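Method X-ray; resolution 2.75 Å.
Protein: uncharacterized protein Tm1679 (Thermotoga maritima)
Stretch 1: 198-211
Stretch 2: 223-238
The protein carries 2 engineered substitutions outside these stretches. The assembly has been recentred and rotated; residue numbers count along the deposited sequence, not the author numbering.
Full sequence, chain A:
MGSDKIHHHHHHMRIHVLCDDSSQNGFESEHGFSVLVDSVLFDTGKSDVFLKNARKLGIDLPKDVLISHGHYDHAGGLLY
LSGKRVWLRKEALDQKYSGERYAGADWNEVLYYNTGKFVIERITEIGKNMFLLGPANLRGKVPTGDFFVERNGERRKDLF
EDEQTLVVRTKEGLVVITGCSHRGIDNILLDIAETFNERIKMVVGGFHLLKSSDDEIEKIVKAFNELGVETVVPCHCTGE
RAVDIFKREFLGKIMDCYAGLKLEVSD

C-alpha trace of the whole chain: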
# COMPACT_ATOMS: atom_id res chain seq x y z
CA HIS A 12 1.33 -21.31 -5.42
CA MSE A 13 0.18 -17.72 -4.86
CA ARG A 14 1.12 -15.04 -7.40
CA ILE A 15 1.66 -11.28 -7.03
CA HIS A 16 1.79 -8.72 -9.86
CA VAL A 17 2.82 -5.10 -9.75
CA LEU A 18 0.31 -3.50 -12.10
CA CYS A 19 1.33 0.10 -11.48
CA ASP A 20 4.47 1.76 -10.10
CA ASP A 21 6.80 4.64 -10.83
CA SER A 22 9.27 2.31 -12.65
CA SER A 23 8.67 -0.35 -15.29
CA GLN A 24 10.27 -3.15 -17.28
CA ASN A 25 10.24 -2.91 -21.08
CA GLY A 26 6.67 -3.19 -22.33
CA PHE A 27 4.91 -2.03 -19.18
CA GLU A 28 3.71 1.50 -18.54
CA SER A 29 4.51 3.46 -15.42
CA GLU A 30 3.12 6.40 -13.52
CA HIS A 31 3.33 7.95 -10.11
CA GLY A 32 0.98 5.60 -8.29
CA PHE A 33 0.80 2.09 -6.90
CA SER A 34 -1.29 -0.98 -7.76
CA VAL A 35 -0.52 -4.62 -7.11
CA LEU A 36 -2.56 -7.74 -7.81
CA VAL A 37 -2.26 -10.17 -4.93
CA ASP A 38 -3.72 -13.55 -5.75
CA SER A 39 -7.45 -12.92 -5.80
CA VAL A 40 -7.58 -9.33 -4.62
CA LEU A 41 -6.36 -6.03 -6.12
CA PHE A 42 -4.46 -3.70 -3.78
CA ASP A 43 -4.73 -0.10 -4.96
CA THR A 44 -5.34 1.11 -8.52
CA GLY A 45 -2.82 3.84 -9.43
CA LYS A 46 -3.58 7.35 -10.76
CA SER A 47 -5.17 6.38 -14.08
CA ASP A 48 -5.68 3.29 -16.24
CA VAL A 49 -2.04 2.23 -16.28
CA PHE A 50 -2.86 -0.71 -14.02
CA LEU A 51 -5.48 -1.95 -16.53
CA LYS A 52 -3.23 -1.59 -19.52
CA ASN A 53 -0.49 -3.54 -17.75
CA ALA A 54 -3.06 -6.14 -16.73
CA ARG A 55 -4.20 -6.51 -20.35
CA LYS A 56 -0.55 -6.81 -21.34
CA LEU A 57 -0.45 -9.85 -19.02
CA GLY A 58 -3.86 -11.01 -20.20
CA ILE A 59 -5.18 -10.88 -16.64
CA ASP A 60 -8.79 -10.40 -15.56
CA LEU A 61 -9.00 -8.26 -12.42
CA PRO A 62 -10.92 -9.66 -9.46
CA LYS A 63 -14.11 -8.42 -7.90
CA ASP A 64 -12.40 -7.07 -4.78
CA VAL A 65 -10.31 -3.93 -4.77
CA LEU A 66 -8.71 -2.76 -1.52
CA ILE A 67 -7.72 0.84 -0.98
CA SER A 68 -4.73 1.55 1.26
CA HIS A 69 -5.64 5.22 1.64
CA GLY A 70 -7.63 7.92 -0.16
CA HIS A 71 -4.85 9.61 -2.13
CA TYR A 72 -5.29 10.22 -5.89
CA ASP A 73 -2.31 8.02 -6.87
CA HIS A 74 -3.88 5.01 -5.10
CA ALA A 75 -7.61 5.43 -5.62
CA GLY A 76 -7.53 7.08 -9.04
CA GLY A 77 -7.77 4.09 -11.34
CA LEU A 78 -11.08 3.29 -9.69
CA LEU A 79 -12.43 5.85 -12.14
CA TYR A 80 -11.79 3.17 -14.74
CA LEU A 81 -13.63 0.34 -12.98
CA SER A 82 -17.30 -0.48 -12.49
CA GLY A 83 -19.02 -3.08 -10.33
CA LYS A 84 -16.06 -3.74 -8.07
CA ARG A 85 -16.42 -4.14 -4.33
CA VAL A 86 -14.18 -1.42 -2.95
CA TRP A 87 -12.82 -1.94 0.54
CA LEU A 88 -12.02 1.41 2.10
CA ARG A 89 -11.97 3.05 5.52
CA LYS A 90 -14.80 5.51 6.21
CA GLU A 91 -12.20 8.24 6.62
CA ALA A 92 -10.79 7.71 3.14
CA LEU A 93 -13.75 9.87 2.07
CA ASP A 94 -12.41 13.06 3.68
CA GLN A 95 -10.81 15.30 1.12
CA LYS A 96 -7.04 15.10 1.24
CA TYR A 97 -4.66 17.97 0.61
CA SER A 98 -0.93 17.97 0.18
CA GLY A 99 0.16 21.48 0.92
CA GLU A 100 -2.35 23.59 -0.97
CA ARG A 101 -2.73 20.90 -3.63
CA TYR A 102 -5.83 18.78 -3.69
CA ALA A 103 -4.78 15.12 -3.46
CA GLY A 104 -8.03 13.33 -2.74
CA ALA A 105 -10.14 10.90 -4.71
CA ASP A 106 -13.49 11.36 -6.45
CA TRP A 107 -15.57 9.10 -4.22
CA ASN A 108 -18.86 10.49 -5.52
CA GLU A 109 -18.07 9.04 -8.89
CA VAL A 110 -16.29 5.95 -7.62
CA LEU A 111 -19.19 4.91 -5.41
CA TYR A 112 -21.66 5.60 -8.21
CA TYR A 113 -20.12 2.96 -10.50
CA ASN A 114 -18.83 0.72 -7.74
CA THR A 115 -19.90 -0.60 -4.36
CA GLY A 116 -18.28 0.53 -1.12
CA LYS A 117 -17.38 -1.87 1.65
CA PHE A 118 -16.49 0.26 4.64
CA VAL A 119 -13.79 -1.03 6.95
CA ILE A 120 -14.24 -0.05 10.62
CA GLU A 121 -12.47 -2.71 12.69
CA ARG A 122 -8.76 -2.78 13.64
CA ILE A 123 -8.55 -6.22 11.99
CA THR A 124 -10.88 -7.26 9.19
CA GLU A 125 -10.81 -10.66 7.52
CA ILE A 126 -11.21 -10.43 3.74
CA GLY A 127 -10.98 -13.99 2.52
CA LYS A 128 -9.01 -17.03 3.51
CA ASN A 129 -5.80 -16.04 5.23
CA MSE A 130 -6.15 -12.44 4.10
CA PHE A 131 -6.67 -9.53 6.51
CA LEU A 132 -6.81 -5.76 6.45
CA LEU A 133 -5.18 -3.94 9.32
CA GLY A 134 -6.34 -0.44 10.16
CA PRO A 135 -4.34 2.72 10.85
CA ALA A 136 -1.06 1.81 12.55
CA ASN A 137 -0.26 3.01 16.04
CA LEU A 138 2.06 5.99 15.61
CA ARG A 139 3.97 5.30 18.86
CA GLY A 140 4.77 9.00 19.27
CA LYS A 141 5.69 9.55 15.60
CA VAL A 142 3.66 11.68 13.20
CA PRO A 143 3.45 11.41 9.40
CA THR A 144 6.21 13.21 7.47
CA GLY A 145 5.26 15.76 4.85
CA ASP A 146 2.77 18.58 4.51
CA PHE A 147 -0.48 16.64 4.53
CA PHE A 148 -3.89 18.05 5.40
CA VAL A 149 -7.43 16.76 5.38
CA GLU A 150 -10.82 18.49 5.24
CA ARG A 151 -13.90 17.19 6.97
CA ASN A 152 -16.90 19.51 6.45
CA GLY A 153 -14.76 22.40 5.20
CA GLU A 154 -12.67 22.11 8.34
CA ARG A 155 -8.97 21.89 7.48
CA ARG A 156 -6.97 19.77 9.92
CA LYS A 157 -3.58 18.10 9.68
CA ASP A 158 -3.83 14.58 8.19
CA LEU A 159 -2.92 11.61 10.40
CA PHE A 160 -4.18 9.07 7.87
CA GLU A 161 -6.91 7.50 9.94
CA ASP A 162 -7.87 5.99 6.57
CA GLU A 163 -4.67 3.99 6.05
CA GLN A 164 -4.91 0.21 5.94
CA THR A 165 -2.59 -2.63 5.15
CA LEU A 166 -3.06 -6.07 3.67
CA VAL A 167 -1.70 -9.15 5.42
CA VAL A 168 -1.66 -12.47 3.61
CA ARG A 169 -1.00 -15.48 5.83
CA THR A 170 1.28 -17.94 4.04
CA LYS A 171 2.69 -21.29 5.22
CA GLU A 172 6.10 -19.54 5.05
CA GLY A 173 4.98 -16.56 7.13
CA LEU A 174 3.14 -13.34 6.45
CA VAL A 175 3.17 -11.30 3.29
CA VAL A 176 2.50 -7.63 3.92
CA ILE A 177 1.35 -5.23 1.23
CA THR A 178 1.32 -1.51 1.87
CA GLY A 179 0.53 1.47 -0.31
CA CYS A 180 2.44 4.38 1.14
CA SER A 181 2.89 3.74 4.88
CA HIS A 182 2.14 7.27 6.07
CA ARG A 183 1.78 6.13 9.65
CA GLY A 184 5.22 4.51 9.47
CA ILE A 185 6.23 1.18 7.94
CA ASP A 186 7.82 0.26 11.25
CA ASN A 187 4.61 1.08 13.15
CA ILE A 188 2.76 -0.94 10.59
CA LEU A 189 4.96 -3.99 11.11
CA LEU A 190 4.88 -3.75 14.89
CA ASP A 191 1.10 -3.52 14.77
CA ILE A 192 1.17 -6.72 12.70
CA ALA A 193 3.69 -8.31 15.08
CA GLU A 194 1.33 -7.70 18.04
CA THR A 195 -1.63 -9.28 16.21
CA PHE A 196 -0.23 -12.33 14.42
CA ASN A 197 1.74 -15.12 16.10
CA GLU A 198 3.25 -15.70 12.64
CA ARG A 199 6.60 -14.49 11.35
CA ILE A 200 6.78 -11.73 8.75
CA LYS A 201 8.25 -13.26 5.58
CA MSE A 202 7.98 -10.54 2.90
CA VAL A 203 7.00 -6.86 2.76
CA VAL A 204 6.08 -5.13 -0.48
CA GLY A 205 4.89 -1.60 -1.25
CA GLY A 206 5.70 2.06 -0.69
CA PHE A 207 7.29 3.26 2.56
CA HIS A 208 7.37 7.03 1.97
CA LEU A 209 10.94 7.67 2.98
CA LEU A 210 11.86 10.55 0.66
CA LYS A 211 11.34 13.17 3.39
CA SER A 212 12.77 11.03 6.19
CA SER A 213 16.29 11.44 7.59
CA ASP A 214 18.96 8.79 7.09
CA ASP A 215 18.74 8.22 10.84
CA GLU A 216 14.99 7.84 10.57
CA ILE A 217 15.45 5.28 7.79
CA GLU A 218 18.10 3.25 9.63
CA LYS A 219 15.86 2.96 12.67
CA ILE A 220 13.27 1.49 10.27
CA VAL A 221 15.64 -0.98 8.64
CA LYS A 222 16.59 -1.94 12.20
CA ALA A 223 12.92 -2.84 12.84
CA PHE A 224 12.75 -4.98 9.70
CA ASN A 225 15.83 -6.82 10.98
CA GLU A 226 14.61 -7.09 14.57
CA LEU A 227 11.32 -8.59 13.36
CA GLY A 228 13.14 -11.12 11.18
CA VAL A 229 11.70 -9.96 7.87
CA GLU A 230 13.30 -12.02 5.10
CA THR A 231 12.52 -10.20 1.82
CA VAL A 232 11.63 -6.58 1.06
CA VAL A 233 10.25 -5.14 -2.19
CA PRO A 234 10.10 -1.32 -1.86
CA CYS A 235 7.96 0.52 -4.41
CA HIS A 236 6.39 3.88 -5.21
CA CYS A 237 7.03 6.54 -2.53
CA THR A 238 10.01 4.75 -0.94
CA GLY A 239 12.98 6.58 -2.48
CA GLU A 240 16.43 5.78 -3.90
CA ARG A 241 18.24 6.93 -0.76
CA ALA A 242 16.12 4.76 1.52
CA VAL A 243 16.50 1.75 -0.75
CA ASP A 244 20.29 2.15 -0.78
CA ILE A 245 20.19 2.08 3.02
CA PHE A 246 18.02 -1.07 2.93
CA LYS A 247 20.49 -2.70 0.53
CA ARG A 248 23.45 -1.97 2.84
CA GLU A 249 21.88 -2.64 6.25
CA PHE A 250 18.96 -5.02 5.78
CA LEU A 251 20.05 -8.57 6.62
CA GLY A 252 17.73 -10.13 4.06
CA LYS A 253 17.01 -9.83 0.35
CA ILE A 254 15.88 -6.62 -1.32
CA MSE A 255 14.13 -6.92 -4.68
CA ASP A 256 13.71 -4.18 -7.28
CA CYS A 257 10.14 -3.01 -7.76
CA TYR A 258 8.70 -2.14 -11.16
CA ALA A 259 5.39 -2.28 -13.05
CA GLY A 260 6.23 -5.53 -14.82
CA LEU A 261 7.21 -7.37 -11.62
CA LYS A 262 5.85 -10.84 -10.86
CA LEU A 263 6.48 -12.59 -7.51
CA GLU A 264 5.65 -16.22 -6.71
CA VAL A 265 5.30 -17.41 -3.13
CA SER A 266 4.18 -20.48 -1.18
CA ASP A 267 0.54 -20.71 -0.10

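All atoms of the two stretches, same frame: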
# COMPACT_ATOMS: atom_id res chain seq x y z
N GLU A 198 2.47 -15.22 13.78
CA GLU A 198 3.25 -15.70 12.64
C GLU A 198 4.40 -14.77 12.33
O GLU A 198 4.36 -13.59 12.64
CB GLU A 198 2.38 -15.83 11.37
CG GLU A 198 1.68 -17.16 11.16
CD GLU A 198 0.26 -17.19 11.71
OE1 GLU A 198 -0.29 -16.10 12.01
OE2 GLU A 198 -0.30 -18.30 11.84
N ARG A 199 5.44 -15.30 11.70
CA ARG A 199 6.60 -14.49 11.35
C ARG A 199 6.30 -13.69 10.09
O ARG A 199 5.52 -14.11 9.24
CB ARG A 199 7.83 -15.38 11.16
CG ARG A 199 9.05 -14.61 10.68
CD ARG A 199 10.21 -15.53 10.38
NE ARG A 199 11.06 -15.71 11.55
CZ ARG A 199 12.30 -15.24 11.65
NH1 ARG A 199 12.86 -14.59 10.64
NH2 ARG A 199 13.00 -15.45 12.76
N ILE A 200 6.93 -12.53 9.96
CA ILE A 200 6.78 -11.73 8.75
C ILE A 200 7.83 -12.17 7.72
O ILE A 200 9.03 -12.03 7.94
CB ILE A 200 6.89 -10.23 9.06
CG1 ILE A 200 5.75 -9.80 9.98
CG2 ILE A 200 6.83 -9.40 7.79
CD1 ILE A 200 5.88 -8.38 10.50
N LYS A 201 7.37 -12.71 6.60
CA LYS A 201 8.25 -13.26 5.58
C LYS A 201 8.69 -12.18 4.59
O LYS A 201 9.89 -11.97 4.41
CB LYS A 201 7.55 -14.40 4.82
CG LYS A 201 8.28 -14.89 3.57
CD LYS A 201 7.48 -15.99 2.86
CE LYS A 201 8.24 -16.65 1.71
NZ LYS A 201 8.32 -15.77 0.50
N MSE A 202 7.73 -11.49 3.98
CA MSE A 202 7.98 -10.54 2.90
C MSE A 202 7.14 -9.27 3.06
O MSE A 202 5.97 -9.32 3.44
CB MSE A 202 7.67 -11.19 1.55
CG MSE A 202 7.90 -10.32 0.34
SE MSE A 202 7.54 -11.13 -1.24
CE MSE A 202 8.77 -12.40 -1.30
N VAL A 203 7.74 -8.12 2.75
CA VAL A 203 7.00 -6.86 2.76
C VAL A 203 7.14 -6.15 1.42
O VAL A 203 8.24 -5.88 0.99
CB VAL A 203 7.51 -5.92 3.84
CG1 VAL A 203 6.64 -4.69 3.93
CG2 VAL A 203 7.56 -6.63 5.17
N VAL A 204 6.02 -5.84 0.78
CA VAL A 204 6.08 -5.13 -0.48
C VAL A 204 5.19 -3.89 -0.52
O VAL A 204 4.09 -3.90 0.00
CB VAL A 204 5.79 -6.07 -1.67
CG1 VAL A 204 5.16 -7.36 -1.18
CG2 VAL A 204 4.92 -5.37 -2.71
N GLY A 205 5.69 -2.81 -1.10
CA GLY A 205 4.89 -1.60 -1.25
C GLY A 205 5.69 -0.35 -0.97
O GLY A 205 6.90 -0.43 -0.80
N GLY A 206 5.02 0.79 -0.91
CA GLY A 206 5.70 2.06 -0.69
C GLY A 206 5.84 2.42 0.78
O GLY A 206 4.91 2.22 1.55
N PHE A 207 7.00 2.95 1.15
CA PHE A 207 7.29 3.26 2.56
C PHE A 207 7.40 4.75 2.86
O PHE A 207 7.54 5.15 4.01
CB PHE A 207 8.56 2.55 3.06
CG PHE A 207 8.59 1.05 2.80
CD1 PHE A 207 7.42 0.33 2.64
CD2 PHE A 207 9.79 0.38 2.72
CE1 PHE A 207 7.46 -1.03 2.39
CE2 PHE A 207 9.83 -0.97 2.48
CZ PHE A 207 8.66 -1.68 2.32
N HIS A 208 7.36 5.58 1.82
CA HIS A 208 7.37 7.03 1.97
C HIS A 208 8.55 7.56 2.75
O HIS A 208 8.39 8.21 3.78
CB HIS A 208 6.06 7.54 2.59
CG HIS A 208 5.74 8.95 2.21
ND1 HIS A 208 5.25 9.29 0.97
CD2 HIS A 208 5.85 10.11 2.91
CE1 HIS A 208 5.07 10.60 0.91
NE2 HIS A 208 5.43 11.12 2.08
N LEU A 209 9.75 7.31 2.24
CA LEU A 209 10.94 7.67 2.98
C LEU A 209 11.77 8.77 2.34
O LEU A 209 12.91 9.01 2.73
CB LEU A 209 11.78 6.42 3.20
CG LEU A 209 11.00 5.45 4.10
CD1 LEU A 209 11.71 4.12 4.21
CD2 LEU A 209 10.78 6.08 5.47
N LEU A 210 11.18 9.47 1.36
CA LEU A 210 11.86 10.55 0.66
C LEU A 210 12.12 11.78 1.53
O LEU A 210 13.10 12.50 1.32
CB LEU A 210 11.05 10.96 -0.57
CG LEU A 210 11.34 10.13 -1.81
CD1 LEU A 210 10.53 10.62 -3.00
CD2 LEU A 210 12.83 10.17 -2.13
N LYS A 211 11.24 12.01 2.50
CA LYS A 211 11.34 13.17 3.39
C LYS A 211 11.86 12.77 4.78
O LYS A 211 11.89 13.59 5.69
CB LYS A 211 9.99 13.89 3.51
CG LYS A 211 9.61 14.76 2.31
CD LYS A 211 9.00 16.08 2.78
CE LYS A 211 8.80 17.10 1.63
NZ LYS A 211 7.42 17.07 1.04
N ALA A 223 14.17 -2.14 12.48
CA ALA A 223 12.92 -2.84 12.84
C ALA A 223 12.66 -4.03 11.93
O ALA A 223 12.26 -5.09 12.40
CB ALA A 223 11.72 -1.90 12.82
N PHE A 224 12.88 -3.86 10.63
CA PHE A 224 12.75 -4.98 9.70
C PHE A 224 13.65 -6.12 10.18
O PHE A 224 13.22 -7.27 10.26
CB PHE A 224 13.15 -4.56 8.29
CG PHE A 224 12.02 -3.92 7.50
CD1 PHE A 224 11.64 -2.62 7.73
CD2 PHE A 224 11.39 -4.63 6.49
CE1 PHE A 224 10.63 -2.04 6.99
CE2 PHE A 224 10.37 -4.05 5.74
CZ PHE A 224 9.99 -2.76 5.98
N ASN A 225 14.90 -5.80 10.51
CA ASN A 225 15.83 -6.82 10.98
C ASN A 225 15.37 -7.47 12.28
O ASN A 225 15.30 -8.69 12.38
CB ASN A 225 17.22 -6.24 11.15
CG ASN A 225 17.89 -5.98 9.82
OD1 ASN A 225 17.54 -6.58 8.80
ND2 ASN A 225 18.87 -5.08 9.81
N GLU A 226 15.07 -6.63 13.27
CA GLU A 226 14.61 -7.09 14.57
C GLU A 226 13.43 -8.05 14.45
O GLU A 226 13.33 -9.01 15.23
CB GLU A 226 14.17 -5.90 15.42
CG GLU A 226 15.25 -4.89 15.72
CD GLU A 226 16.24 -5.37 16.75
OE1 GLU A 226 16.01 -6.44 17.36
OE2 GLU A 226 17.25 -4.66 16.97
N LEU A 227 12.54 -7.78 13.49
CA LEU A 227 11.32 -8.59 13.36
C LEU A 227 11.55 -9.81 12.48
O LEU A 227 10.64 -10.59 12.26
CB LEU A 227 10.15 -7.76 12.83
CG LEU A 227 9.62 -6.59 13.69
CD1 LEU A 227 8.57 -5.81 12.93
CD2 LEU A 227 9.03 -7.05 15.02
N GLY A 228 12.78 -9.97 11.99
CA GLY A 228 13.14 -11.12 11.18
C GLY A 228 12.51 -11.16 9.80
O GLY A 228 12.27 -12.24 9.26
N VAL A 229 12.23 -10.00 9.22
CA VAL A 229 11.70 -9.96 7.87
C VAL A 229 12.76 -10.48 6.90
O VAL A 229 13.93 -10.09 6.99
CB VAL A 229 11.24 -8.55 7.47
CG1 VAL A 229 10.68 -8.56 6.07
CG2 VAL A 229 10.21 -8.05 8.44
N GLU A 230 12.36 -11.34 5.98
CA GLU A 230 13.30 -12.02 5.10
C GLU A 230 13.52 -11.29 3.77
O GLU A 230 14.66 -11.14 3.34
CB GLU A 230 12.88 -13.48 4.88
CG GLU A 230 13.88 -14.30 4.07
CD GLU A 230 15.30 -14.19 4.61
OE1 GLU A 230 15.48 -14.33 5.84
OE2 GLU A 230 16.23 -13.98 3.80
N THR A 231 12.44 -10.84 3.14
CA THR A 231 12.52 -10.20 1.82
C THR A 231 11.74 -8.90 1.82
O THR A 231 10.64 -8.85 2.35
CB THR A 231 11.88 -11.07 0.73
OG1 THR A 231 12.38 -12.41 0.82
CG2 THR A 231 12.18 -10.52 -0.66
N VAL A 232 12.31 -7.87 1.20
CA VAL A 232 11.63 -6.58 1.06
C VAL A 232 11.63 -6.10 -0.39
O VAL A 232 12.64 -6.16 -1.09
CB VAL A 232 12.22 -5.49 1.99
CG1 VAL A 232 11.45 -4.19 1.85
CG2 VAL A 232 12.16 -5.95 3.43
N VAL A 233 10.47 -5.62 -0.84
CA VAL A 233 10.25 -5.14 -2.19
C VAL A 233 9.66 -3.73 -2.09
O VAL A 233 8.43 -3.56 -2.01
CB VAL A 233 9.26 -6.06 -2.93
CG1 VAL A 233 9.15 -5.68 -4.40
CG2 VAL A 233 9.67 -7.50 -2.77
N PRO A 234 10.52 -2.71 -2.08
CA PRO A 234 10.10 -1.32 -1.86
C PRO A 234 9.70 -0.62 -3.15
O PRO A 234 10.49 -0.57 -4.09
CB PRO A 234 11.37 -0.66 -1.29
CG PRO A 234 12.41 -1.76 -1.19
CD PRO A 234 11.98 -2.84 -2.13
N CYS A 235 8.48 -0.08 -3.19
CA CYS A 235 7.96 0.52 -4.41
C CYS A 235 7.58 1.98 -4.21
O CYS A 235 7.65 2.49 -3.10
CB CYS A 235 6.70 -0.22 -4.84
SG CYS A 235 6.85 -1.99 -4.85
N HIS A 236 7.19 2.65 -5.30
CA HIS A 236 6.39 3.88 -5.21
C HIS A 236 7.10 4.98 -4.41
O HIS A 236 8.21 5.39 -4.76
CB HIS A 236 5.02 3.53 -4.61
CG HIS A 236 4.00 4.63 -4.70
ND1 HIS A 236 3.88 5.45 -5.81
CD2 HIS A 236 3.04 5.03 -3.83
CE1 HIS A 236 2.90 6.32 -5.60
NE2 HIS A 236 2.38 6.09 -4.41
N CYS A 237 6.47 5.44 -3.33
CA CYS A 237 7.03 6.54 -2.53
C CYS A 237 8.45 6.32 -1.97
O CYS A 237 9.18 7.29 -1.75
CB CYS A 237 6.06 7.06 -1.43
SG CYS A 237 4.58 6.09 -0.89
N THR A 238 8.85 5.07 -1.77
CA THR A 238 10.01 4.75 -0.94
C THR A 238 11.25 5.65 -1.09
O THR A 238 11.65 6.30 -0.13
CB THR A 238 10.38 3.27 -1.05
OG1 THR A 238 9.21 2.47 -0.81
CG2 THR A 238 11.44 2.92 -0.02
O HOH W 1 7.98 -11.22 12.54

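The most unusual feature of this contact lies where its parallel strands end: the hydroxyl of Thr 238 takes over from the backbone ladder. A type II' turn from Cys 235 to Thr 238 folds the chain back, and Thr 238 OG1 donates a hydrogen bond to Cys 235 O (2.8 Å) while accepting one from Phe 207 N (3.0 Å). A short side chain with a hydroxyl suits this place because one oxygen serves both roles. Farther along, Leu 209 N donates to Thr 238 O at 3.2 Å.

Before the turn, strands 200-204 and 231-235 run parallel, their axes only 5° apart. Lys 201 O receives both Glu 230 N (3.0 Å) and Thr 231 N (3.1 Å). The ladder then alternates: Val 203 N to Thr 231 O (3.0 Å), Val 233 N to Val 203 O (2.9 Å), Gly 205 N to Val 233 O (3.0 Å) and Cys 235 N to Gly 205 O (2.9 Å). Pro 234, which has no amide hydrogen, falls between these rungs and costs none of them.

Alternation sorts the side chains. Met 202, a selenomethionine, shares one face with Thr 231, Val 204 and Val 233; the two valines meet CB to CB at 3.7 Å. On the other face, Val 203 CG2 packs against Val 229 CG1 (3.8 Å) and Phe 224 CE2 (3.9 Å). Phe 207 reaches the same cluster, its CE2 lying 3.7 Å from Val 232 CG1, which sits at the ring edge. These buried, branched or aromatic groups fill the space between helix and sheet.

The glycines answer different needs: backbone angles at Gly 205 and Gly 228, want of room at Gly 206. Gly 205 has phi 139°, where a CB would jam against the preceding carbonyl; at Gly 206, a CB would lie 3.0 Å from Cys 237 SG. Gly 228 ends the helix in a Schellman motif with positive phi.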